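Local atomic coordinates of exopolygalacturonate lyase (Vibrio vulnificus, PDB entry 5A29), a protein that probably cleaves pectate chains by beta-elimination, as a manganese-binding lyase of polysaccharide lyase family 2. Residues Ile122-Arg134 with Gly194-Lys206. Numbering follows the deposited sequence.
With MN (manganese (II) ion), chain C; EDO (1,2-ethanediol), chain G; EDO (1,2-ethanediol), chain K.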
ATOM      1  N   ILE A 122     -16.968  -3.607 -15.427  1.00 27.74           N
ATOM      2  CA  ILE A 122     -17.615  -3.254 -14.189  1.00 27.57           C
ATOM      3  C   ILE A 122     -18.885  -4.077 -13.983  1.00 31.50           C
ATOM      4  O   ILE A 122     -19.756  -4.105 -14.866  1.00 28.97           O
ATOM      5  CB  ILE A 122     -18.006  -1.773 -14.215  1.00 30.62           C
ATOM      6  CG1 ILE A 122     -16.782  -0.917 -14.549  1.00 27.77           C
ATOM      7  CG2 ILE A 122     -18.564  -1.376 -12.860  1.00 25.83           C
ATOM      8  CD1 ILE A 122     -17.073   0.580 -14.414  1.00 28.90           C
ATOM      9  N   ALA A 123     -19.020  -4.714 -12.826  1.00 30.80           N
ATOM     10  CA  ALA A 123     -20.288  -5.389 -12.446  1.00 30.56           C
ATOM     11  C   ALA A 123     -21.501  -4.449 -12.469  1.00 28.55           C
ATOM     12  O   ALA A 123     -21.354  -3.195 -12.383  1.00 28.08           O
ATOM     13  CB  ALA A 123     -20.141  -6.005 -11.056  1.00 28.15           C
ATOM     14  N   ASP A 124     -22.722  -5.041 -12.518  1.00 30.01           N
ATOM     15  CA  ASP A 124     -23.933  -4.215 -12.440  1.00 35.93           C
ATOM     16  C   ASP A 124     -24.001  -3.364 -11.191  1.00 31.40           C
ATOM     17  O   ASP A 124     -24.542  -2.282 -11.239  1.00 35.67           O
ATOM     18  CB  ASP A 124     -25.216  -5.045 -12.546  1.00 37.51           C
ATOM     19  CG  ASP A 124     -25.342  -5.739 -13.873  1.00 48.19           C
ATOM     20  OD1 ASP A 124     -24.798  -5.208 -14.885  1.00 45.88           O
ATOM     21  OD2 ASP A 124     -25.948  -6.835 -13.891  1.00 49.81           O
ATOM     22  N   ASN A 125     -23.385  -3.814 -10.089  1.00 35.26           N
ATOM     23  CA  ASN A 125     -23.488  -3.076  -8.804  1.00 29.32           C
ATOM     24  C   ASN A 125     -22.475  -1.938  -8.643  1.00 34.39           C
ATOM     25  O   ASN A 125     -22.537  -1.159  -7.676  1.00 31.60           O
ATOM     26  CB  ASN A 125     -23.483  -4.030  -7.608  1.00 29.85           C
ATOM     27  CG  ASN A 125     -22.119  -4.680  -7.337  1.00 35.19           C
ATOM     28  OD1 ASN A 125     -21.140  -4.493  -8.096  1.00 29.94           O
ATOM     29  ND2 ASN A 125     -22.048  -5.467  -6.227  1.00 28.28           N
ATOM     30  N   GLY A 126     -21.583  -1.810  -9.632  1.00 28.21           N
ATOM     31  CA  GLY A 126     -20.626  -0.690  -9.673  1.00 27.17           C
ATOM     32  C   GLY A 126     -19.194  -1.127  -9.293  1.00 25.14           C
ATOM     33  O   GLY A 126     -18.266  -0.360  -9.498  1.00 24.35           O
ATOM     34  N   LEU A 127     -19.027  -2.359  -8.818  1.00 23.81           N
ATOM     35  CA  LEU A 127     -17.691  -2.905  -8.468  1.00 26.30           C
ATOM     36  C   LEU A 127     -16.908  -3.296  -9.736  1.00 28.51           C
ATOM     37  O   LEU A 127     -17.423  -4.001 -10.615  1.00 25.88           O
ATOM     38  CB  LEU A 127     -17.800  -4.130  -7.571  1.00 24.10           C
ATOM     39  CG  LEU A 127     -18.300  -3.887  -6.113  1.00 24.58           C
ATOM     40  CD1 LEU A 127     -18.454  -5.210  -5.379  1.00 25.27           C
ATOM     41  CD2 LEU A 127     -17.380  -2.891  -5.399  1.00 23.84           C
ATOM     42  N   PHE A 128     -15.627  -2.928  -9.781  1.00 29.61           N
ATOM     43  CA  PHE A 128     -14.771  -3.373 -10.879  1.00 25.51           C
ATOM     44  C   PHE A 128     -14.479  -4.837 -10.759  1.00 20.45           C
ATOM     45  O   PHE A 128     -14.180  -5.381  -9.639  1.00 25.38           O
ATOM     46  CB  PHE A 128     -13.407  -2.599 -10.884  1.00 25.14           C
ATOM     47  CG  PHE A 128     -13.532  -1.122 -11.076  1.00 27.14           C
ATOM     48  CD1 PHE A 128     -14.749  -0.521 -11.386  1.00 28.58           C
ATOM     49  CD2 PHE A 128     -12.387  -0.306 -11.011  1.00 29.70           C
ATOM     50  CE1 PHE A 128     -14.843   0.850 -11.562  1.00 25.38           C
ATOM     51  CE2 PHE A 128     -12.465   1.066 -11.198  1.00 29.54           C
ATOM     52  CZ  PHE A 128     -13.704   1.655 -11.486  1.00 31.07           C
ATOM     53  N   TYR A 129     -14.302  -5.482 -11.916  1.00 22.97           N
ATOM     54  CA  TYR A 129     -13.702  -6.820 -11.924  1.00 23.95           C
ATOM     55  C   TYR A 129     -12.171  -6.778 -11.864  1.00 26.89           C
ATOM     56  O   TYR A 129     -11.500  -6.800 -12.907  1.00 25.00           O
ATOM     57  CB  TYR A 129     -14.121  -7.639 -13.150  1.00 28.28           C
ATOM     58  CG  TYR A 129     -15.660  -7.875 -13.214  1.00 31.71           C
ATOM     59  CD1 TYR A 129     -16.307  -8.566 -12.186  1.00 30.73           C
ATOM     60  CD2 TYR A 129     -16.425  -7.425 -14.311  1.00 35.96           C
ATOM     61  CE1 TYR A 129     -17.698  -8.787 -12.227  1.00 31.01           C
ATOM     62  CE2 TYR A 129     -17.826  -7.643 -14.368  1.00 32.26           C
ATOM     63  CZ  TYR A 129     -18.431  -8.339 -13.325  1.00 37.60           C
ATOM     64  OH  TYR A 129     -19.782  -8.605 -13.327  1.00 39.70           O
ATOM     65  N   TRP A 130     -11.624  -6.837 -10.657  1.00 23.42           N
ATOM     66  CA  TRP A 130     -10.174  -6.671 -10.425  1.00 24.10           C
ATOM     67  C   TRP A 130      -9.890  -7.098  -8.984  1.00 24.99           C
ATOM     68  O   TRP A 130     -10.806  -7.574  -8.265  1.00 23.31           O
ATOM     69  CB  TRP A 130      -9.744  -5.199 -10.684  1.00 18.72           C
ATOM     70  CG  TRP A 130     -10.237  -4.205  -9.635  1.00 18.31           C
ATOM     71  CD1 TRP A 130     -11.104  -4.463  -8.577  1.00 20.48           C
ATOM     72  CD2 TRP A 130      -9.920  -2.825  -9.554  1.00 20.31           C
ATOM     73  NE1 TRP A 130     -11.263  -3.317  -7.818  1.00 21.64           N
ATOM     74  CE2 TRP A 130     -10.610  -2.287  -8.426  1.00 19.42           C
ATOM     75  CE3 TRP A 130      -9.105  -1.972 -10.312  1.00 20.78           C
ATOM     76  CZ2 TRP A 130     -10.487  -0.963  -8.043  1.00 23.51           C
ATOM     77  CZ3 TRP A 130      -9.023  -0.637  -9.950  1.00 24.11           C
ATOM     78  CH2 TRP A 130      -9.696  -0.147  -8.815  1.00 24.20           C
ATOM     79  N   GLY A 131      -8.627  -6.994  -8.559  1.00 23.68           N
ATOM     80  CA  GLY A 131      -8.294  -7.183  -7.147  1.00 18.23           C
ATOM     81  C   GLY A 131      -7.783  -8.570  -6.847  1.00 21.18           C
ATOM     82  O   GLY A 131      -7.346  -9.319  -7.738  1.00 22.82           O
ATOM     83  N   GLY A 132      -7.781  -8.890  -5.568  1.00 17.70           N
ATOM     84  CA  GLY A 132      -7.091 -10.085  -5.064  1.00 17.53           C
ATOM     85  C   GLY A 132      -7.652 -11.430  -5.540  1.00 19.56           C
ATOM     86  O   GLY A 132      -6.925 -12.442  -5.521  1.00 22.34           O
ATOM     87  N   HIS A 133      -8.917 -11.465  -5.944  1.00 21.63           N
ATOM     88  CA  HIS A 133      -9.597 -12.768  -6.246  1.00 20.59           C
ATOM     89  C   HIS A 133     -10.411 -12.632  -7.497  1.00 22.92           C
ATOM     90  O   HIS A 133     -11.339 -13.437  -7.723  1.00 24.29           O
ATOM     91  CB  HIS A 133     -10.562 -13.167  -5.108  1.00 20.92           C
ATOM     92  CG  HIS A 133      -9.915 -13.513  -3.805  1.00 21.12           C
ATOM     93  ND1 HIS A 133      -8.857 -14.375  -3.682  1.00 21.33           N
ATOM     94  CD2 HIS A 133     -10.219 -13.116  -2.548  1.00 21.55           C
ATOM     95  CE1 HIS A 133      -8.526 -14.502  -2.399  1.00 20.14           C
ATOM     96  NE2 HIS A 133      -9.344 -13.745  -1.691  1.00 23.53           N
ATOM     97  N   ARG A 134     -10.116 -11.627  -8.345  1.00 23.42           N
ATOM     98  CA  ARG A 134     -10.810 -11.548  -9.628  1.00 23.42           C
ATOM     99  C   ARG A 134      -9.946 -10.829 -10.681  1.00 30.42           C
ATOM    100  O   ARG A 134      -9.406  -9.765 -10.413  1.00 25.21           O
ATOM    101  CB  ARG A 134     -12.123 -10.735  -9.534  1.00 26.72           C
ATOM    102  CG  ARG A 134     -13.188 -11.194 -10.555  1.00 30.32           C
ATOM    103  CD  ARG A 134     -13.790 -12.508 -10.044  1.00 31.15           C
ATOM    104  NE  ARG A 134     -14.544 -13.300 -11.033  1.00 37.66           N
ATOM    105  CZ  ARG A 134     -15.790 -13.030 -11.357  1.00 42.37           C
ATOM    106  NH1 ARG A 134     -16.365 -11.943 -10.849  1.00 42.83           N
ATOM    107  NH2 ARG A 134     -16.447 -13.813 -12.214  1.00 35.78           N
ATOM    108  N   GLY A 194     -15.737  -6.440   5.709  1.00 22.65           N
ATOM    109  CA  GLY A 194     -15.471  -7.756   5.125  1.00 23.55           C
ATOM    110  C   GLY A 194     -14.367  -7.526   4.079  1.00 23.98           C
ATOM    111  O   GLY A 194     -14.239  -6.443   3.533  1.00 25.87           O
ATOM    112  N   ARG A 195     -13.555  -8.533   3.847  1.00 25.90           N
ATOM    113  CA  ARG A 195     -12.513  -8.478   2.809  1.00 25.72           C
ATOM    114  C   ARG A 195     -13.078  -8.910   1.472  1.00 27.07           C
ATOM    115  O   ARG A 195     -12.549  -8.567   0.438  1.00 27.62           O
ATOM    116  CB  ARG A 195     -11.402  -9.471   3.191  1.00 24.36           C
ATOM    117  CG  ARG A 195     -10.137  -9.313   2.329  1.00 27.54           C
ATOM    118  CD  ARG A 195      -9.498  -7.926   2.526  1.00 23.51           C
ATOM    119  NE  ARG A 195      -8.983  -7.777   3.904  1.00 24.68           N
ATOM    120  CZ  ARG A 195      -8.237  -6.730   4.289  1.00 24.49           C
ATOM    121  NH1 ARG A 195      -7.912  -5.777   3.381  1.00 22.20           N
ATOM    122  NH2 ARG A 195      -7.754  -6.688   5.521  1.00 22.29           N
ATOM    123  N   HIS A 196     -14.114  -9.749   1.481  1.00 25.45           N
ATOM    124  CA  HIS A 196     -14.539 -10.379   0.237  1.00 27.46           C
ATOM    125  C   HIS A 196     -15.849  -9.809  -0.239  1.00 32.03           C
ATOM    126  O   HIS A 196     -16.907 -10.285   0.164  1.00 33.17           O
ATOM    127  CB  HIS A 196     -14.651 -11.877   0.446  1.00 24.81           C
ATOM    128  CG  HIS A 196     -13.338 -12.544   0.617  1.00 28.54           C
ATOM    129  ND1 HIS A 196     -13.199 -13.796   1.172  1.00 25.66           N
ATOM    130  CD2 HIS A 196     -12.080 -12.104   0.343  1.00 23.21           C
ATOM    131  CE1 HIS A 196     -11.906 -14.124   1.184  1.00 30.94           C
ATOM    132  NE2 HIS A 196     -11.218 -13.117   0.669  1.00 24.60           N
ATOM    133  N   GLY A 197     -15.807  -8.761  -1.056  1.00 23.56           N
ATOM    134  CA  GLY A 197     -17.018  -8.028  -1.431  1.00 23.01           C
ATOM    135  C   GLY A 197     -17.812  -8.756  -2.511  1.00 24.88           C
ATOM    136  O   GLY A 197     -17.224  -9.356  -3.488  1.00 24.16           O
ATOM    137  N   SER A 198     -19.141  -8.775  -2.353  1.00 23.69           N
ATOM    138  CA  SER A 198     -19.934  -9.596  -3.277  1.00 26.21           C
ATOM    139  C   SER A 198     -20.280  -8.844  -4.563  1.00 22.78           C
ATOM    140  O   SER A 198     -20.767  -7.706  -4.498  1.00 28.16           O
ATOM    141  CB  SER A 198     -21.282 -10.039  -2.630  1.00 28.50           C
ATOM    142  OG  SER A 198     -21.984 -10.725  -3.659  1.00 29.42           O
ATOM    143  N   TYR A 199     -20.057  -9.472  -5.719  1.00 25.86           N
ATOM    144  CA  TYR A 199     -20.535  -8.886  -6.985  1.00 29.11           C
ATOM    145  C   TYR A 199     -22.110  -8.933  -7.109  1.00 34.84           C
ATOM    146  O   TYR A 199     -22.648  -8.342  -8.028  1.00 39.24           O
ATOM    147  CB  TYR A 199     -19.858  -9.492  -8.237  1.00 31.30           C
ATOM    148  CG  TYR A 199     -18.383  -9.103  -8.357  1.00 32.00           C
ATOM    149  CD1 TYR A 199     -18.009  -7.790  -8.728  1.00 29.50           C
ATOM    150  CD2 TYR A 199     -17.386 -10.001  -8.011  1.00 31.05           C
ATOM    151  CE1 TYR A 199     -16.666  -7.423  -8.852  1.00 27.72           C
ATOM    152  CE2 TYR A 199     -16.027  -9.634  -8.100  1.00 29.57           C
ATOM    153  CZ  TYR A 199     -15.685  -8.350  -8.494  1.00 26.39           C
ATOM    154  OH  TYR A 199     -14.360  -7.975  -8.533  1.00 27.80           O
ATOM    155  N   SER A 200     -22.789  -9.576  -6.159  1.00 34.89           N
ATOM    156  CA  SER A 200     -24.278  -9.597  -6.105  1.00 40.24           C
ATOM    157  C   SER A 200     -24.857  -8.607  -5.112  1.00 45.41           C
ATOM    158  O   SER A 200     -26.043  -8.624  -4.897  1.00 44.01           O
ATOM    159  CB  SER A 200     -24.766 -10.954  -5.626  1.00 34.01           C
ATOM    160  OG  SER A 200     -24.229 -11.972  -6.419  1.00 44.65           O
ATOM    161  N   LYS A 201     -24.038  -7.816  -4.423  1.00 37.55           N
ATOM    162  CA  LYS A 201     -24.567  -6.901  -3.421  1.00 35.94           C
ATOM    163  C   LYS A 201     -25.272  -5.812  -4.194  1.00 39.04           C
ATOM    164  O   LYS A 201     -24.726  -5.359  -5.193  1.00 34.95           O
ATOM    165  CB  LYS A 201     -23.409  -6.333  -2.574  1.00 33.99           C
ATOM    166  CG  LYS A 201     -23.821  -5.285  -1.572  1.00 30.78           C
ATOM    167  CD  LYS A 201     -24.154  -5.980  -0.250  1.00 34.14           C
ATOM    168  CE  LYS A 201     -24.817  -4.991   0.719  1.00 32.48           C
ATOM    169  NZ  LYS A 201     -25.411  -5.809   1.812  1.00 36.04           N
ATOM    170  N   ASN A 202     -26.473  -5.373  -3.781  1.00 32.25           N
ATOM    171  CA  ASN A 202     -27.109  -4.224  -4.481  1.00 31.51           C
ATOM    172  C   ASN A 202     -26.473  -2.853  -4.268  1.00 30.66           C
ATOM    173  O   ASN A 202     -26.136  -2.483  -3.167  1.00 35.56           O
ATOM    174  CB  ASN A 202     -28.610  -4.138  -4.134  1.00 33.62           C
ATOM    175  CG  ASN A 202     -29.344  -5.394  -4.560  1.00 36.20           C
ATOM    176  OD1 ASN A 202     -29.818  -5.500  -5.690  1.00 45.04           O
ATOM    177  ND2 ASN A 202     -29.326  -6.391  -3.703  1.00 38.84           N
ATOM    178  N   TYR A 203     -26.332  -2.111  -5.358  1.00 29.38           N
ATOM    179  CA  TYR A 203     -25.846  -0.757  -5.353  1.00 31.43           C
ATOM    180  C   TYR A 203     -26.778   0.112  -4.541  1.00 37.87           C
ATOM    181  O   TYR A 203     -27.981  -0.060  -4.623  1.00 37.65           O
ATOM    182  CB  TYR A 203     -25.745  -0.214  -6.786  1.00 30.70           C
ATOM    183  CG  TYR A 203     -25.245   1.214  -6.816  1.00 30.48           C
ATOM    184  CD1 TYR A 203     -23.895   1.499  -6.559  1.00 28.21           C
ATOM    185  CD2 TYR A 203     -26.102   2.290  -7.081  1.00 31.66           C
ATOM    186  CE1 TYR A 203     -23.420   2.812  -6.537  1.00 25.86           C
ATOM    187  CE2 TYR A 203     -25.625   3.616  -7.084  1.00 30.59           C
ATOM    188  CZ  TYR A 203     -24.262   3.852  -6.828  1.00 29.30           C
ATOM    189  OH  TYR A 203     -23.768   5.145  -6.767  1.00 29.95           O
ATOM    190  N   ASP A 204     -26.236   1.093  -3.828  1.00 31.23           N
ATOM    191  CA  ASP A 204     -27.051   2.082  -3.136  1.00 31.88           C
ATOM    192  C   ASP A 204     -26.455   3.472  -3.257  1.00 32.61           C
ATOM    193  O   ASP A 204     -25.403   3.774  -2.661  1.00 27.23           O
ATOM    194  CB  ASP A 204     -27.231   1.668  -1.665  1.00 32.73           C
ATOM    195  CG  ASP A 204     -28.051   2.678  -0.842  1.00 36.83           C
ATOM    196  OD1 ASP A 204     -28.503   3.753  -1.347  1.00 30.92           O
ATOM    197  OD2 ASP A 204     -28.143   2.419   0.378  1.00 36.44           O
ATOM    198  N   ASP A 205     -27.118   4.304  -4.053  1.00 25.58           N
ATOM    199  CA  ASP A 205     -26.631   5.633  -4.324  1.00 31.55           C
ATOM    200  C   ASP A 205     -26.574   6.480  -3.060  1.00 27.55           C
ATOM    201  O   ASP A 205     -25.866   7.484  -3.014  1.00 29.31           O
ATOM    202  CB  ASP A 205     -27.450   6.338  -5.433  1.00 31.38           C
ATOM    203  CG  ASP A 205     -26.650   7.379  -6.157  1.00 39.36           C
ATOM    204  OD1 ASP A 205     -25.550   7.061  -6.707  1.00 41.53           O
ATOM    205  OD2 ASP A 205     -27.050   8.551  -6.092  1.00 41.61           O
ATOM    206  N   LYS A 206     -27.318   6.079  -2.034  1.00 25.67           N
ATOM    207  CA  LYS A 206     -27.411   6.933  -0.837  1.00 27.79           C
ATOM    208  C   LYS A 206     -26.664   6.341   0.350  1.00 28.26           C
ATOM    209  O   LYS A 206     -26.878   6.782   1.494  1.00 26.22           O
ATOM    210  CB  LYS A 206     -28.884   7.140  -0.466  1.00 29.32           C
ATOM    211  CG  LYS A 206     -29.639   7.725  -1.674  1.00 32.75           C
ATOM    212  CD  LYS A 206     -31.108   8.037  -1.383  1.00 42.22           C
ATOM    213  CE  LYS A 206     -31.284   9.456  -0.895  1.00 61.06           C
ATOM    214  NZ  LYS A 206     -31.094   9.537   0.594  1.00 74.11           N
TER
HETATM  215 MN    MN C 601      -9.140 -13.196   0.348  1.00 20.94          MN
HETATM  216  C1  EDO G1571     -15.676 -11.678   4.226  1.00 45.49           C
HETATM  217  O1  EDO G1571     -16.133 -10.534   3.467  1.00 44.49           O
HETATM  218  C2  EDO G1571     -14.172 -11.648   4.534  1.00 44.07           C
HETATM  219  O2  EDO G1571     -13.840 -10.878   5.730  1.00 39.79           O
HETATM  220  C1  EDO K1575     -28.790   4.054   3.219  1.00 40.54           C
HETATM  221  O1  EDO K1575     -29.803   3.630   2.298  1.00 41.27           O
HETATM  222  C2  EDO K1575     -28.756   5.563   3.146  1.00 44.84           C
HETATM  223  O2  EDO K1575     -30.051   6.001   3.570  1.00 54.56           O
HETATM  224  O   HOH W   1     -23.465  -6.624  -9.840  1.00 43.24           O
HETATM  225  O   HOH W   2      -6.899 -13.178   0.047  1.00 20.22           O
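His133 and His196 meet at a manganese ion, a worked example of how a metal site can be built from two loops distant in sequence. Both donate NE2, each at 2.1 Å from the manganese; Glu154 and water 2 also belong to the coordination sphere. The two imidazole planes stand 74° apart, and His196 NE2 lies at the edge of the His133 ring, near its plane. On the side of the ring away from the metal, His133 ND1 is hydrogen-bonded to His550 O, which helps fix the rotation of the ring.

Away from the metal, polar bonds join the loops through side chains and backbone carbonyls. Asn125 closes an Asx turn with OD1, which accepts from the backbone N of Leu127, while its ND2 reaches across to Lys201 O at 2.9 Å, in the carbonyl plane and on a lone pair. A weaker bond runs from Asn125 ND2 to Ser198 O. A chi1 of 72° sets CG between the backbone N and the carbonyl carbon, turning OD1 to its own loop and ND2 to the carbonyls of the other. Water 1 adds a bridge, donating to Tyr199 O and accepting weakly from Asn125 N.

The Tyr199 ring collects the remaining contacts. Tyr129 CD1 lies over one face, offset toward the rim and 3.5 Å from Tyr199 CE1, with the ring planes inclined at 44°. Ala123 CB and Leu127 CB add apolar contacts on the CD1–CE1 side. Arg134 NH1 approaches CD2 and CE2 obliquely. The phenol ends in a hydrogen bond, Tyr199 OH donating to Phe128 O at 2.8 Å, tilted slightly from the carbonyl plane.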